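Local atomic coordinates of F-actin-capping protein subunit alpha (Plasmodium berghei, PDB entry 7A0H), a protein that probably caps the fast-growing barbed ends of actin filaments, blocking subunit exchange there, and forms an asymmetric homodimer. Residues I49-N53 against H93-K97; K115-C120 against I243-A247; N169-L175 against S195-L201. All coordinates share one frame; numbering follows the deposited sequence.

Contact 1: I49-N53 against H93-K97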
loop_
_atom_site.group_PDB
_atom_site.type_symbol
_atom_site.label_atom_id
_atom_site.label_comp_id
_atom_site.label_asym_id
_atom_site.label_seq_id
_atom_site.Cartn_x
_atom_site.Cartn_y
_atom_site.Cartn_z
ATOM N N ILE A 49 -9.913 16.144 -2.745
ATOM C CA ILE A 49 -10.708 15.105 -2.124
ATOM C C ILE A 49 -12.002 14.870 -2.922
ATOM O O ILE A 49 -12.483 13.742 -3.039
ATOM C CB ILE A 49 -10.969 15.472 -0.668
ATOM C CG1 ILE A 49 -9.658 15.360 0.120
ATOM C CG2 ILE A 49 -11.928 14.569 -0.002
ATOM C CD1 ILE A 49 -9.141 13.902 0.226
ATOM N N SER A 50 -12.608 15.912 -3.468
ATOM C CA SER A 50 -13.818 15.683 -4.227
ATOM C C SER A 50 -13.540 14.771 -5.413
ATOM O O SER A 50 -14.361 13.933 -5.754
ATOM C CB SER A 50 -14.405 17.009 -4.680
ATOM O OG SER A 50 -13.499 17.694 -5.544
ATOM N N LYS A 51 -12.410 14.942 -6.070
ATOM C CA LYS A 51 -12.092 14.102 -7.210
ATOM C C LYS A 51 -11.801 12.687 -6.752
ATOM O O LYS A 51 -12.230 11.710 -7.379
ATOM C CB LYS A 51 -10.902 14.685 -7.953
ATOM C CG LYS A 51 -10.448 13.873 -9.163
ATOM C CD LYS A 51 -11.434 13.956 -10.314
ATOM C CE LYS A 51 -10.821 13.468 -11.632
ATOM N NZ LYS A 51 -10.814 11.981 -11.720
ATOM N N TYR A 52 -10.982 12.566 -5.723
ATOM C CA TYR A 52 -10.809 11.286 -5.060
ATOM C C TYR A 52 -12.146 10.602 -4.783
ATOM O O TYR A 52 -12.321 9.408 -5.068
ATOM C CB TYR A 52 -10.033 11.551 -3.767
ATOM C CG TYR A 52 -9.783 10.342 -2.998
ATOM C CD1 TYR A 52 -8.703 9.542 -3.284
ATOM C CD2 TYR A 52 -10.668 9.951 -2.006
ATOM C CE1 TYR A 52 -8.482 8.381 -2.584
ATOM C CE2 TYR A 52 -10.468 8.788 -1.304
ATOM C CZ TYR A 52 -9.367 8.008 -1.591
ATOM O OH TYR A 52 -9.142 6.863 -0.862
ATOM N N ASN A 53 -13.102 11.336 -4.201
ATOM C CA ASN A 53 -14.407 10.761 -3.887
ATOM C C ASN A 53 -15.106 10.313 -5.161
ATOM O O ASN A 53 -15.767 9.281 -5.204
ATOM C CB ASN A 53 -15.301 11.796 -3.171
ATOM C CG ASN A 53 -15.045 11.876 -1.686
ATOM O OD1 ASN A 53 -14.198 11.155 -1.172
ATOM N ND2 ASN A 53 -15.754 12.784 -0.981
ATOM N N HIS A 93 -17.370 17.200 0.837
ATOM C CA HIS A 93 -16.507 16.068 0.540
ATOM C C HIS A 93 -15.586 15.722 1.706
ATOM O O HIS A 93 -15.301 14.541 1.923
ATOM C CB HIS A 93 -15.708 16.380 -0.699
ATOM C CG HIS A 93 -16.540 16.490 -1.923
ATOM N ND1 HIS A 93 -16.995 15.380 -2.613
ATOM C CD2 HIS A 93 -16.995 17.571 -2.587
ATOM C CE1 HIS A 93 -17.691 15.786 -3.662
ATOM N NE2 HIS A 93 -17.684 17.111 -3.680
ATOM N N LEU A 94 -15.096 16.710 2.446
ATOM C CA LEU A 94 -14.280 16.375 3.606
ATOM C C LEU A 94 -15.142 15.737 4.676
ATOM O O LEU A 94 -14.753 14.744 5.303
ATOM C CB LEU A 94 -13.576 17.615 4.153
ATOM C CG LEU A 94 -12.819 18.465 3.136
ATOM C CD1 LEU A 94 -12.910 19.978 3.455
ATOM C CD2 LEU A 94 -11.369 17.975 3.106
ATOM N N LYS A 95 -16.316 16.306 4.911
ATOM C CA LYS A 95 -17.189 15.738 5.923
ATOM C C LYS A 95 -17.940 14.503 5.420
ATOM O O LYS A 95 -18.401 13.697 6.238
ATOM C CB LYS A 95 -18.183 16.817 6.368
ATOM C CG LYS A 95 -17.609 18.077 7.031
ATOM C CD LYS A 95 -17.129 17.769 8.473
ATOM C CE LYS A 95 -16.720 19.037 9.269
ATOM N NZ LYS A 95 -15.775 18.797 10.473
ATOM N N ARG A 96 -18.090 14.345 4.104
ATOM C CA ARG A 96 -18.904 13.259 3.541
ATOM C C ARG A 96 -20.326 13.325 4.090
ATOM O O ARG A 96 -20.844 12.385 4.708
ATOM C CB ARG A 96 -18.291 11.881 3.807
ATOM C CG ARG A 96 -17.024 11.602 2.991
ATOM C CD ARG A 96 -16.692 10.118 2.945
ATOM N NE ARG A 96 -15.474 9.866 2.163
ATOM C CZ ARG A 96 -14.863 8.677 2.080
ATOM N NH1 ARG A 96 -15.348 7.617 2.739
ATOM N NH2 ARG A 96 -13.782 8.533 1.322
ATOM N N LYS A 97 -20.951 14.472 3.876
ATOM C CA LYS A 97 -22.327 14.662 4.284
ATOM C C LYS A 97 -23.026 15.523 3.277
ATOM O O LYS A 97 -22.393 16.218 2.479
ATOM C CB LYS A 97 -22.466 15.266 5.681
ATOM C CG LYS A 97 -21.881 16.680 5.841
ATOM C CD LYS A 97 -22.346 17.330 7.182
ATOM C CE LYS A 97 -21.726 18.698 7.450
ATOM N NZ LYS A 97 -22.106 19.151 8.838
#
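The imidazole of His93 lies flat against Ser50: CB of Ser50 stands over the middle of one ring face, 3.3 Å from the centroid and 9° off the normal, a close CH-pi contact. At the ring edge, in its plane, sits the amide nitrogen of Asn53. That ND2 is shared between two weak hydrogen bonds, 3.3 Å to His93 ND1 and 3.4 Å to His93 O, bridging side chain and backbone; the amide plane is turned 47° from that of the ring. The other end of the amide is less well served. Asn53 OD1 is buried without a partner, its approach to Arg96 NH2 stopping at 3.6 Å, while the same NH2 comes to the edge of the Tyr52 ring. Ser50 OG, swung back beside its own backbone (chi1 62°), bonds to Asp47 O and leaves CB to the ring. Ile49 sets CG2 3.9 Å from His93 O and CG1 against Leu94 CD2. The contact fastens helix 39-55 to the turn between strands 87-92 and 97-103, where Arg96 and Lys97 form a G1 beta bulge opposite Asn92. Tyr80 meets His93, Ile70 touches both His93 and Asn53, and Ile49 continues onto Val24 of helix 21-35.

Contact 2: K115-C120 against I243-A247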
loop_
_atom_site.group_PDB
_atom_site.type_symbol
_atom_site.label_atom_id
_atom_site.label_comp_id
_atom_site.label_asym_id
_atom_site.label_seq_id
_atom_site.Cartn_x
_atom_site.Cartn_y
_atom_site.Cartn_z
ATOM N N LYS A 115 -37.925 5.629 -18.967
ATOM C CA LYS A 115 -38.570 4.328 -18.813
ATOM C C LYS A 115 -37.527 3.219 -18.854
ATOM O O LYS A 115 -37.546 2.292 -18.033
ATOM C CB LYS A 115 -39.597 4.151 -19.934
ATOM C CG LYS A 115 -40.928 4.878 -19.773
ATOM C CD LYS A 115 -41.893 4.493 -20.938
ATOM C CE LYS A 115 -43.211 5.282 -20.911
ATOM N NZ LYS A 115 -43.669 5.718 -22.291
ATOM N N TYR A 116 -36.517 3.368 -19.703
ATOM C CA TYR A 116 -35.395 2.440 -19.649
ATOM C C TYR A 116 -34.723 2.463 -18.284
ATOM O O TYR A 116 -34.444 1.399 -17.712
ATOM C CB TYR A 116 -34.426 2.831 -20.747
ATOM C CG TYR A 116 -34.748 2.278 -22.123
ATOM C CD1 TYR A 116 -34.345 1.006 -22.506
ATOM C CD2 TYR A 116 -35.471 3.013 -23.028
ATOM C CE1 TYR A 116 -34.606 0.494 -23.786
ATOM C CE2 TYR A 116 -35.738 2.526 -24.285
ATOM C CZ TYR A 116 -35.313 1.253 -24.645
ATOM O OH TYR A 116 -35.566 0.764 -25.864
ATOM N N ARG A 117 -34.475 3.684 -17.740
ATOM C CA ARG A 117 -33.770 3.843 -16.462
ATOM C C ARG A 117 -34.577 3.220 -15.339
ATOM O O ARG A 117 -34.026 2.537 -14.446
ATOM C CB ARG A 117 -33.505 5.354 -16.175
ATOM C CG ARG A 117 -32.468 5.617 -14.966
ATOM C CD ARG A 117 -32.599 7.029 -14.310
ATOM N NE ARG A 117 -33.865 7.094 -13.604
ATOM C CZ ARG A 117 -34.128 6.505 -12.442
ATOM N NH1 ARG A 117 -33.197 5.827 -11.774
ATOM N NH2 ARG A 117 -35.345 6.639 -11.950
ATOM N N VAL A 118 -35.876 3.492 -15.336
ATOM C CA VAL A 118 -36.710 2.953 -14.263
ATOM C C VAL A 118 -36.640 1.424 -14.304
ATOM O O VAL A 118 -36.400 0.779 -13.265
ATOM C CB VAL A 118 -38.142 3.464 -14.367
ATOM C CG1 VAL A 118 -39.039 2.697 -13.467
ATOM C CG2 VAL A 118 -38.239 5.048 -13.953
ATOM N N ALA A 119 -36.822 0.834 -15.514
ATOM C CA ALA A 119 -36.800 -0.620 -15.650
ATOM C C ALA A 119 -35.429 -1.175 -15.258
ATOM O O ALA A 119 -35.312 -2.187 -14.543
ATOM C CB ALA A 119 -37.104 -1.033 -17.107
ATOM N N CYS A 120 -34.367 -0.569 -15.769
ATOM C CA CYS A 120 -33.073 -1.059 -15.339
ATOM C C CYS A 120 -32.876 -0.898 -13.838
ATOM O O CYS A 120 -32.266 -1.764 -13.210
ATOM C CB CYS A 120 -31.978 -0.367 -16.051
ATOM S SG CYS A 120 -31.770 -0.767 -17.817
ATOM N N ILE A 243 -38.886 -2.810 -23.127
ATOM C CA ILE A 243 -38.001 -2.090 -22.213
ATOM C C ILE A 243 -37.631 -2.971 -21.026
ATOM O O ILE A 243 -36.448 -3.085 -20.625
ATOM C CB ILE A 243 -38.631 -0.739 -21.788
ATOM C CG1 ILE A 243 -38.688 0.182 -23.026
ATOM C CG2 ILE A 243 -37.827 -0.063 -20.629
ATOM C CD1 ILE A 243 -39.490 1.461 -22.846
ATOM N N GLU A 244 -38.609 -3.673 -20.499
ATOM C CA GLU A 244 -38.333 -4.544 -19.378
ATOM C C GLU A 244 -37.421 -5.697 -19.765
ATOM O O GLU A 244 -36.480 -6.049 -19.014
ATOM C CB GLU A 244 -39.650 -5.071 -18.873
ATOM C CG GLU A 244 -39.496 -6.022 -17.799
ATOM C CD GLU A 244 -40.821 -6.501 -17.194
ATOM O OE1 GLU A 244 -41.902 -5.871 -17.391
ATOM O OE2 GLU A 244 -40.741 -7.581 -16.559
ATOM N N ASN A 245 -37.638 -6.286 -20.930
ATOM C CA ASN A 245 -36.775 -7.385 -21.348
ATOM C C ASN A 245 -35.351 -6.892 -21.552
ATOM O O ASN A 245 -34.385 -7.621 -21.307
ATOM C CB ASN A 245 -37.280 -8.022 -22.645
ATOM C CG ASN A 245 -38.562 -8.866 -22.476
ATOM O OD1 ASN A 245 -39.001 -9.167 -21.357
ATOM N ND2 ASN A 245 -39.179 -9.228 -23.633
ATOM N N PHE A 246 -35.222 -5.660 -22.065
ATOM C CA PHE A 246 -33.928 -4.976 -22.192
ATOM C C PHE A 246 -33.179 -4.935 -20.849
ATOM O O PHE A 246 -32.047 -5.361 -20.761
ATOM C CB PHE A 246 -34.187 -3.562 -22.764
ATOM C CG PHE A 246 -32.917 -2.664 -22.941
ATOM C CD1 PHE A 246 -32.312 -2.527 -24.190
ATOM C CD2 PHE A 246 -32.369 -1.958 -21.853
ATOM C CE1 PHE A 246 -31.195 -1.714 -24.379
ATOM C CE2 PHE A 246 -31.207 -1.181 -22.004
ATOM C CZ PHE A 246 -30.638 -1.007 -23.279
ATOM N N ALA A 247 -33.873 -4.566 -19.781
ATOM C CA ALA A 247 -33.300 -4.471 -18.443
ATOM C C ALA A 247 -32.875 -5.850 -17.958
ATOM O O ALA A 247 -31.742 -6.058 -17.432
ATOM C CB ALA A 247 -34.379 -3.807 -17.539
#
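Ile243 is the main bump of this helix pair, and the hollow that takes it is built by Lys115, Tyr116 and Ala119. Its CG2 presses on the backbone of helix 112-131 at Lys115 O, 3.5 Å away, and on the methyl of Ala119, CB, at 3.7 Å. The other branch, lying beside the backbone N (chi1 -67°), sends CG1 over one face of the Tyr116 ring, 4.0 Å from the centroid, and carries CD1 on to Lys115 CB. Further along, small residues let the backbones close up: Ala247 CB fits against Ala119 O at 3.5 Å and against the methyl of Ala119, while Cys120 SG flanks it. The axes of the two short segments approach to 8.5 Å and cross at -48°. With Ile243 over one face, the Tyr116 ring turns its edge into the face of Phe246. CE1 of Tyr116 stands over the centre of that ring in a T-shaped pair, with planes 82° apart and centroids separated by 4.9 Å. Cys120 SG meets the same phenylalanine ring at its edge, a sulfur-aromatic contact. Phe200 and Leu173, from the neighbouring sheet, pack against this aromatic cluster. No hydrogen bond links the segments, and the Glu244–Lys123 ion pair nearby is long and weak; the fit therefore rests on shape and apolar burial.

Contact 3: N169-L175 against S195-L201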
loop_
_atom_site.group_PDB
_atom_site.type_symbol
_atom_site.label_atom_id
_atom_site.label_comp_id
_atom_site.label_asym_id
_atom_site.label_seq_id
_atom_site.Cartn_x
_atom_site.Cartn_y
_atom_site.Cartn_z
ATOM N N ASN A 169 -29.175 12.418 -29.306
ATOM C CA ASN A 169 -30.234 11.432 -29.529
ATOM C C ASN A 169 -29.754 9.991 -29.278
ATOM O O ASN A 169 -30.579 9.061 -29.334
ATOM C CB ASN A 169 -30.843 11.582 -30.933
ATOM C CG ASN A 169 -31.735 10.419 -31.325
ATOM O OD1 ASN A 169 -32.519 9.909 -30.512
ATOM N ND2 ASN A 169 -31.604 9.975 -32.574
ATOM N N LYS A 170 -28.477 9.782 -28.930
ATOM C CA LYS A 170 -28.007 8.483 -28.452
ATOM C C LYS A 170 -28.119 8.378 -26.929
ATOM O O LYS A 170 -27.714 9.289 -26.204
ATOM C CB LYS A 170 -26.566 8.233 -28.898
ATOM C CG LYS A 170 -26.204 6.773 -28.812
ATOM C CD LYS A 170 -25.171 6.381 -29.868
ATOM C CE LYS A 170 -24.882 4.878 -29.853
ATOM N NZ LYS A 170 -23.426 4.568 -30.196
ATOM N N TYR A 171 -28.700 7.280 -26.461
ATOM C CA TYR A 171 -29.024 7.156 -25.057
ATOM C C TYR A 171 -27.872 6.532 -24.289
ATOM O O TYR A 171 -26.970 5.938 -24.871
ATOM C CB TYR A 171 -30.244 6.304 -24.752
ATOM C CG TYR A 171 -31.566 6.802 -25.258
ATOM C CD1 TYR A 171 -31.789 8.165 -25.489
ATOM C CD2 TYR A 171 -32.595 5.920 -25.484
ATOM C CE1 TYR A 171 -33.002 8.614 -25.961
ATOM C CE2 TYR A 171 -33.816 6.351 -25.960
ATOM C CZ TYR A 171 -34.020 7.696 -26.189
ATOM O OH TYR A 171 -35.241 8.111 -26.654
ATOM N N ASN A 172 -27.907 6.689 -22.967
ATOM C CA ASN A 172 -26.816 6.130 -22.192
ATOM C C ASN A 172 -27.344 5.752 -20.827
ATOM O O ASN A 172 -28.148 6.474 -20.225
ATOM C CB ASN A 172 -25.636 7.106 -22.072
ATOM C CG ASN A 172 -24.460 6.466 -21.388
ATOM O OD1 ASN A 172 -23.581 5.865 -22.035
ATOM N ND2 ASN A 172 -24.478 6.491 -20.054
ATOM N N LEU A 173 -26.994 4.589 -20.398
ATOM C CA LEU A 173 -27.372 4.185 -19.065
ATOM C C LEU A 173 -26.136 3.683 -18.333
ATOM O O LEU A 173 -25.349 2.884 -18.870
ATOM C CB LEU A 173 -28.444 3.127 -19.123
ATOM C CG LEU A 173 -29.858 3.426 -19.613
ATOM C CD1 LEU A 173 -30.428 1.989 -19.949
ATOM C CD2 LEU A 173 -30.705 4.096 -18.611
ATOM N N PHE A 174 -26.034 4.095 -17.091
ATOM C CA PHE A 174 -24.927 3.757 -16.244
ATOM C C PHE A 174 -25.531 3.120 -15.031
ATOM O O PHE A 174 -26.374 3.746 -14.369
ATOM C CB PHE A 174 -24.137 4.975 -15.887
ATOM C CG PHE A 174 -22.872 4.678 -15.071
ATOM C CD1 PHE A 174 -21.785 4.100 -15.687
ATOM C CD2 PHE A 174 -22.796 4.978 -13.708
ATOM C CE1 PHE A 174 -20.602 3.841 -14.985
ATOM C CE2 PHE A 174 -21.597 4.737 -12.965
ATOM C CZ PHE A 174 -20.509 4.190 -13.602
ATOM N N LEU A 175 -25.160 1.851 -14.808
ATOM C CA LEU A 175 -25.736 1.012 -13.753
ATOM C C LEU A 175 -24.615 0.749 -12.794
ATOM O O LEU A 175 -23.504 0.388 -13.235
ATOM C CB LEU A 175 -26.277 -0.353 -14.268
ATOM C CG LEU A 175 -27.428 -0.415 -15.289
ATOM C CD1 LEU A 175 -26.840 -0.253 -16.667
ATOM C CD2 LEU A 175 -28.312 -1.698 -15.191
ATOM N N SER A 195 -19.701 -1.533 -11.974
ATOM C CA SER A 195 -20.248 -0.443 -12.746
ATOM C C SER A 195 -20.384 -0.810 -14.205
ATOM O O SER A 195 -19.499 -1.478 -14.772
ATOM C CB SER A 195 -19.342 0.901 -12.551
ATOM O OG SER A 195 -18.020 0.642 -12.978
ATOM N N TRP A 196 -21.457 -0.323 -14.833
ATOM C CA TRP A 196 -21.917 -0.834 -16.140
ATOM C C TRP A 196 -22.452 0.330 -16.946
ATOM O O TRP A 196 -23.225 1.168 -16.421
ATOM C CB TRP A 196 -23.010 -1.927 -15.924
ATOM C CG TRP A 196 -22.389 -3.045 -15.159
ATOM C CD1 TRP A 196 -22.333 -3.162 -13.796
ATOM C CD2 TRP A 196 -21.650 -4.160 -15.692
ATOM N NE1 TRP A 196 -21.531 -4.232 -13.433
ATOM C CE2 TRP A 196 -21.135 -4.875 -14.578
ATOM C CE3 TRP A 196 -21.406 -4.633 -16.998
ATOM C CZ2 TRP A 196 -20.453 -6.115 -14.727
ATOM C CZ3 TRP A 196 -20.653 -5.802 -17.155
ATOM C CH2 TRP A 196 -20.194 -6.541 -16.006
ATOM N N ASN A 197 -21.973 0.419 -18.176
ATOM C CA ASN A 197 -22.469 1.414 -19.116
ATOM C C ASN A 197 -22.989 0.783 -20.421
ATOM O O ASN A 197 -22.396 -0.159 -20.981
ATOM C CB ASN A 197 -21.347 2.372 -19.441
ATOM C CG ASN A 197 -21.838 3.649 -20.004
ATOM O OD1 ASN A 197 -22.467 4.450 -19.319
ATOM N ND2 ASN A 197 -21.568 3.855 -21.278
ATOM N N VAL A 198 -24.086 1.316 -20.916
ATOM C CA VAL A 198 -24.518 0.975 -22.267
ATOM C C VAL A 198 -24.899 2.252 -22.993
ATOM O O VAL A 198 -25.653 3.086 -22.467
ATOM C CB VAL A 198 -25.689 -0.038 -22.336
ATOM C CG1 VAL A 198 -26.805 0.417 -21.539
ATOM C CG2 VAL A 198 -26.162 -0.178 -23.764
ATOM N N ASN A 199 -24.385 2.403 -24.193
ATOM C CA ASN A 199 -24.707 3.559 -25.014
ATOM C C ASN A 199 -25.414 3.016 -26.261
ATOM O O ASN A 199 -24.815 2.256 -27.018
ATOM C CB ASN A 199 -23.419 4.340 -25.352
ATOM C CG ASN A 199 -23.708 5.685 -25.989
ATOM O OD1 ASN A 199 -24.378 6.544 -25.389
ATOM N ND2 ASN A 199 -23.306 5.835 -27.251
ATOM N N PHE A 200 -26.642 3.480 -26.523
ATOM C CA PHE A 200 -27.519 2.748 -27.435
ATOM C C PHE A 200 -28.614 3.641 -28.002
ATOM O O PHE A 200 -28.989 4.657 -27.413
ATOM C CB PHE A 200 -28.194 1.554 -26.732
ATOM C CG PHE A 200 -29.247 1.967 -25.787
ATOM C CD1 PHE A 200 -30.561 1.721 -26.071
ATOM C CD2 PHE A 200 -28.937 2.627 -24.601
ATOM C CE1 PHE A 200 -31.569 2.156 -25.188
ATOM C CE2 PHE A 200 -29.935 3.053 -23.713
ATOM C CZ PHE A 200 -31.243 2.847 -24.009
ATOM N N LEU A 201 -29.149 3.206 -29.142
ATOM C CA LEU A 201 -30.373 3.766 -29.704
ATOM C C LEU A 201 -31.585 2.896 -29.385
ATOM O O LEU A 201 -31.488 1.681 -29.205
ATOM C CB LEU A 201 -30.255 3.910 -31.220
ATOM C CG LEU A 201 -29.288 4.975 -31.669
ATOM C CD1 LEU A 201 -28.929 4.647 -33.094
ATOM C CD2 LEU A 201 -29.907 6.453 -31.453
#
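Asn172 and Asn197 clasp amides across the open end of a beta hairpin, strands 170-183 and 187-200 of a five-stranded antiparallel meander. Each ND2 donates to the other's OD1: Asn197 ND2 to Asn172 OD1 at 2.9 Å, on a lone pair in the carbonyl plane, and Asn172 ND2 to Asn197 OD1 at 3.0 Å. The amide planes are turned 35° from each other. The pairing is diagonal: in the register Asn172 faces Asn199, and Asn197 faces Phe174. The backbone ladder that carries the amides has Tyr171–Phe200, Leu173–Val198 and Leu175–Trp196 as its hydrogen-bonded pairs; CA-H...O contacts fill the steps between. On the sheet face of those six residues, the edge of the Tyr171 ring points toward the face of Phe200 in an offset edge-to-face pair, centroids 5.5 Å apart. Phe200 reaches it with CG set between its backbone N and carbonyl carbon (chi1 73°), which brings CE2 to 3.4 Å from Tyr171 CB. Farther out, two helices cover this face: Leu173 touches Cys120 and Phe246, while Trp196 lies on Ile254 and Cys257 with NE1 bonded to Ser194 OG. Strands 154-167 and 206-220 flank the hairpin, bonding Phe174 to Tyr163 and Asn197 to Thr210. On the asparagine face, the Phe174 ring reaches across to Ser195, where CZ stops 3.6 Å from CB.

Overall arrangement
Here the chemistry of each contact follows its place in the fold. Contacts 2 and 3 form one body, their centres about 12 Å apart: helices 112-131 and 243-266 lie on the sheet face to which contact 3 contributes, and Tyr116 and Phe246 meet Phe200 there. Contact 3 is held by backbone hydrogen bonds, with buried apolar side chains on one face and asparagine amides beside Phe174 on the other; contact 2 has no hydrogen bond across it and relies on packing. Contact 1, centred about 32 Å from contact 2, joins a different helix to a hairpin turn through weak polar bonds and a histidine face. Each is partly buried: Phe246 and His93 are buried, Lys115 and Arg96 exposed.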